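Local coordinates for protein glutaredoxin (Grx-1) (Archaeoglobus fulgidus, PDB 3IC4) that probably transfers electrons as a small thiol-disulfide oxidoreductase of the glutaredoxin family, within the thioredoxin clan, at residues A12-T21 with D38-K46. Residues are numbered along the deposited sequence; the frame is centred on the assembly and turned at random.
Sequences AEVLMYGLST and DFEVIWIDK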
loop_
_atom_site.group_PDB
_atom_site.type_symbol
_atom_site.label_atom_id
_atom_site.label_comp_id
_atom_site.label_asym_id
_atom_site.label_seq_id
_atom_site.Cartn_x
_atom_site.Cartn_y
_atom_site.Cartn_z
ATOM N N ALA A 12 8.880 -4.846 3.385
ATOM C CA ALA A 12 7.851 -5.839 2.953
ATOM C C ALA A 12 8.128 -6.260 1.505
ATOM O O ALA A 12 8.465 -5.423 0.677
ATOM C CB ALA A 12 6.412 -5.268 3.057
ATOM N N GLU A 13 7.867 -7.525 1.153
ATOM C CA GLU A 13 7.954 -7.911 -0.276
ATOM C C GLU A 13 6.827 -7.255 -1.016
ATOM O O GLU A 13 7.059 -6.699 -2.088
ATOM C CB GLU A 13 7.915 -9.418 -0.503
ATOM C CG GLU A 13 9.217 -10.171 -0.073
ATOM C CD GLU A 13 10.574 -9.688 -0.727
ATOM O OE1 GLU A 13 10.632 -9.534 -1.994
ATOM O OE2 GLU A 13 11.591 -9.509 0.036
ATOM N N VAL A 14 5.637 -7.267 -0.410
ATOM C CA VAL A 14 4.476 -6.545 -0.959
ATOM C C VAL A 14 3.840 -5.637 0.118
ATOM O O VAL A 14 3.583 -6.049 1.243
ATOM C CB VAL A 14 3.433 -7.540 -1.503
ATOM C CG1 VAL A 14 2.231 -6.821 -2.016
ATOM C CG2 VAL A 14 4.051 -8.368 -2.578
ATOM N N LEU A 15 3.631 -4.372 -0.248
ATOM C CA LEU A 15 3.047 -3.409 0.685
ATOM C C LEU A 15 1.869 -2.705 0.036
ATOM O O LEU A 15 1.989 -2.198 -1.074
ATOM C CB LEU A 15 4.107 -2.340 1.046
ATOM C CG LEU A 15 3.658 -1.253 2.024
ATOM C CD1 LEU A 15 3.285 -1.820 3.380
ATOM C CD2 LEU A 15 4.725 -0.171 2.201
HETATM N N MSE A 16 0.765 -2.662 0.779
HETATM C CA MSE A 16 -0.388 -1.849 0.411
HETATM C C MSE A 16 -0.566 -0.634 1.314
HETATM O O MSE A 16 -0.522 -0.746 2.558
HETATM C CB MSE A 16 -1.637 -2.719 0.492
HETATM C CG MSE A 16 -2.866 -2.044 0.058
HETATM SE SE MSE A 16 -4.403 -3.148 0.411
HETATM C CE MSE A 16 -5.632 -1.783 1.010
ATOM N N TYR A 17 -0.836 0.504 0.673
ATOM C CA TYR A 17 -1.264 1.722 1.354
ATOM C C TYR A 17 -2.743 1.924 1.044
ATOM O O TYR A 17 -3.160 1.846 -0.104
ATOM C CB TYR A 17 -0.525 2.919 0.817
ATOM C CG TYR A 17 0.944 2.921 1.027
ATOM C CD1 TYR A 17 1.513 3.526 2.151
ATOM C CD2 TYR A 17 1.797 2.356 0.066
ATOM C CE1 TYR A 17 2.905 3.569 2.293
ATOM C CE2 TYR A 17 3.177 2.415 0.217
ATOM C CZ TYR A 17 3.700 3.004 1.323
ATOM O OH TYR A 17 5.044 3.041 1.417
ATOM N N GLY A 18 -3.542 2.183 2.074
ATOM C CA GLY A 18 -4.952 2.471 1.841
ATOM C C GLY A 18 -5.659 3.104 3.026
ATOM O O GLY A 18 -5.037 3.529 3.947
ATOM N N LEU A 19 -6.958 3.254 2.899
ATOM C CA LEU A 19 -7.817 3.652 3.984
ATOM C C LEU A 19 -8.758 2.496 4.267
ATOM O O LEU A 19 -9.329 1.912 3.364
ATOM C CB LEU A 19 -8.645 4.857 3.607
ATOM C CG LEU A 19 -7.896 6.150 3.227
ATOM C CD1 LEU A 19 -8.900 7.120 2.722
ATOM C CD2 LEU A 19 -7.219 6.671 4.443
ATOM N N SER A 20 -9.016 2.304 5.548
ATOM C CA SER A 20 -9.761 1.119 6.014
ATOM C C SER A 20 -11.208 1.236 5.598
ATOM O O SER A 20 -11.941 0.207 5.519
ATOM C CB SER A 20 -9.571 0.931 7.522
ATOM O OG SER A 20 -10.318 1.894 8.227
ATOM N N THR A 21 -11.654 2.470 5.407
ATOM C CA THR A 21 -13.012 2.835 5.028
ATOM C C THR A 21 -13.274 2.865 3.541
ATOM O O THR A 21 -14.433 3.061 3.105
ATOM C CB THR A 21 -13.326 4.206 5.649
ATOM O OG1 THR A 21 -12.320 5.136 5.236
ATOM C CG2 THR A 21 -13.257 4.099 7.138
ATOM N N ASP A 38 2.761 -13.050 1.127
ATOM C CA ASP A 38 3.036 -12.304 2.338
ATOM C C ASP A 38 2.927 -10.873 1.905
ATOM O O ASP A 38 3.580 -10.493 0.953
ATOM C CB ASP A 38 4.488 -12.504 2.859
ATOM C CG ASP A 38 4.679 -13.770 3.656
ATOM O OD1 ASP A 38 3.707 -14.567 3.769
ATOM O OD2 ASP A 38 5.836 -13.976 4.184
ATOM N N PHE A 39 2.116 -10.080 2.601
ATOM C CA PHE A 39 2.001 -8.673 2.354
ATOM C C PHE A 39 1.707 -7.947 3.669
ATOM O O PHE A 39 1.318 -8.539 4.687
ATOM C CB PHE A 39 0.899 -8.385 1.309
ATOM C CG PHE A 39 -0.506 -8.533 1.862
ATOM C CD1 PHE A 39 -1.221 -7.428 2.291
ATOM C CD2 PHE A 39 -1.059 -9.767 1.997
ATOM C CE1 PHE A 39 -2.533 -7.551 2.807
ATOM C CE2 PHE A 39 -2.356 -9.920 2.532
ATOM C CZ PHE A 39 -3.076 -8.797 2.933
ATOM N N GLU A 40 1.966 -6.654 3.645
ATOM C CA GLU A 40 1.675 -5.780 4.731
ATOM C C GLU A 40 0.739 -4.668 4.250
ATOM O O GLU A 40 0.800 -4.266 3.082
ATOM C CB GLU A 40 2.984 -5.231 5.318
ATOM C CG GLU A 40 3.947 -6.359 5.726
ATOM C CD GLU A 40 3.412 -7.233 6.862
ATOM O OE1 GLU A 40 2.600 -6.767 7.665
ATOM O OE2 GLU A 40 3.798 -8.423 6.949
ATOM N N VAL A 41 -0.041 -4.126 5.169
ATOM C CA VAL A 41 -0.959 -2.986 4.850
ATOM C C VAL A 41 -0.749 -1.853 5.853
ATOM O O VAL A 41 -0.593 -2.112 7.061
ATOM C CB VAL A 41 -2.484 -3.356 4.811
ATOM C CG1 VAL A 41 -3.040 -3.950 6.121
ATOM C CG2 VAL A 41 -3.341 -2.097 4.446
ATOM N N ILE A 42 -0.688 -0.635 5.338
ATOM C CA ILE A 42 -0.731 0.571 6.148
ATOM C C ILE A 42 -2.055 1.303 5.904
ATOM O O ILE A 42 -2.312 1.777 4.792
ATOM C CB ILE A 42 0.448 1.497 5.872
ATOM C CG1 ILE A 42 1.779 0.776 6.199
ATOM C CG2 ILE A 42 0.315 2.794 6.638
ATOM C CD1 ILE A 42 3.016 1.598 5.835
ATOM N N TRP A 43 -2.863 1.404 6.961
ATOM C CA TRP A 43 -4.100 2.163 6.919
ATOM C C TRP A 43 -3.788 3.608 7.366
ATOM O O TRP A 43 -3.502 3.905 8.568
ATOM C CB TRP A 43 -5.080 1.539 7.875
ATOM C CG TRP A 43 -5.513 0.172 7.561
ATOM C CD1 TRP A 43 -5.511 -0.875 8.439
ATOM C CD2 TRP A 43 -6.101 -0.332 6.347
ATOM N NE1 TRP A 43 -6.051 -1.979 7.849
ATOM C CE2 TRP A 43 -6.410 -1.690 6.563
ATOM C CE3 TRP A 43 -6.428 0.222 5.115
ATOM C CZ2 TRP A 43 -7.050 -2.490 5.583
ATOM C CZ3 TRP A 43 -7.030 -0.597 4.136
ATOM C CH2 TRP A 43 -7.300 -1.906 4.358
ATOM N N ILE A 44 -3.882 4.495 6.414
ATOM C CA ILE A 44 -3.448 5.872 6.610
ATOM C C ILE A 44 -4.430 6.539 7.559
ATOM O O ILE A 44 -4.066 7.419 8.342
ATOM C CB ILE A 44 -3.396 6.598 5.232
ATOM C CG1 ILE A 44 -2.331 5.924 4.331
ATOM C CG2 ILE A 44 -3.192 8.070 5.422
ATOM C CD1 ILE A 44 -2.225 6.443 2.976
ATOM N N ASP A 45 -5.686 6.095 7.531
ATOM C CA ASP A 45 -6.667 6.618 8.452
ATOM C C ASP A 45 -6.469 6.293 9.931
ATOM O O ASP A 45 -7.108 6.918 10.804
ATOM C CB ASP A 45 -8.048 6.225 7.978
ATOM C CG ASP A 45 -8.261 4.733 7.908
ATOM O OD1 ASP A 45 -7.499 4.009 7.238
ATOM O OD2 ASP A 45 -9.318 4.295 8.499
ATOM N N LYS A 46 -5.685 5.257 10.202
ATOM C CA LYS A 46 -5.304 4.861 11.570
ATOM C C LYS A 46 -4.074 5.592 12.085
ATOM O O LYS A 46 -3.691 5.427 13.242
ATOM C CB LYS A 46 -5.089 3.353 11.584
ATOM C CG LYS A 46 -6.331 2.575 11.154
ATOM C CD LYS A 46 -7.392 2.491 12.242
ATOM C CE LYS A 46 -8.828 2.318 11.676
ATOM N NZ LYS A 46 -9.135 0.925 11.277
#
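Trp43 and Ser20 meet where two parallel strands, 15-18 and 40-43, run out at their C-terminal ends. With helix 23-35 these strands form the beta-alpha-beta unit that opens the thioredoxin fold of glutaredoxins. The axes of the two strand segments are turned by 18° against each other, and strand 40-43 is outermost in the sheet. Glu40 bridges them in the parallel manner: its N donates to Val14 O and its O accepts from Met16 N. Ile42 repeats the pattern with Met16 O and Gly18 N. Ile44 N extends the ladder to Gly18 O at 2.9 Å.

On the sheet face toward helix 23-35, the indole of Trp43 stands between Ser20 and Val41. Ser20 CA lies over its six-membered ring, 3.8 Å from the centroid, in a CH-pi contact. Ser20 CB lies over the same face, toward the rim. Val41 CG2 sits above the centre of the opposite face. Gly18 C and Leu19 N come up in plane at the edge. Selenomethionine Met16 holds its CG anti to the backbone N (chi1 -176°). That conformation, with the bend at chi3, carries CE obliquely to Trp43 CZ3, 3.6 Å away. Met16 also touches Cys25 of the CxxC at the start of helix 23-35, probably the redox motif. On the other face, Tyr17 and Ile42 lie side by side and point the same way. Tyr17 CE1 is 4.1 Å from Ile42 CD1, and the ring also packs on helix 49-63.

Beyond the strands, the Asp45 carboxylate grips Ser20 twice. Ser20 N reaches Asp45 OD1 at 2.8 Å, from above the carboxylate plane. Ser20 OG donates to the syn lone pair of Asp45 OD2 at 2.6 Å. With Asp45 replaced by an alanine, Ser20 N and OG would probably both lose these acceptors, and the segment around Ser20 would probably be held less firmly. Lys46 NZ adds a weak bond to Ser20 OG at 3.4 Å.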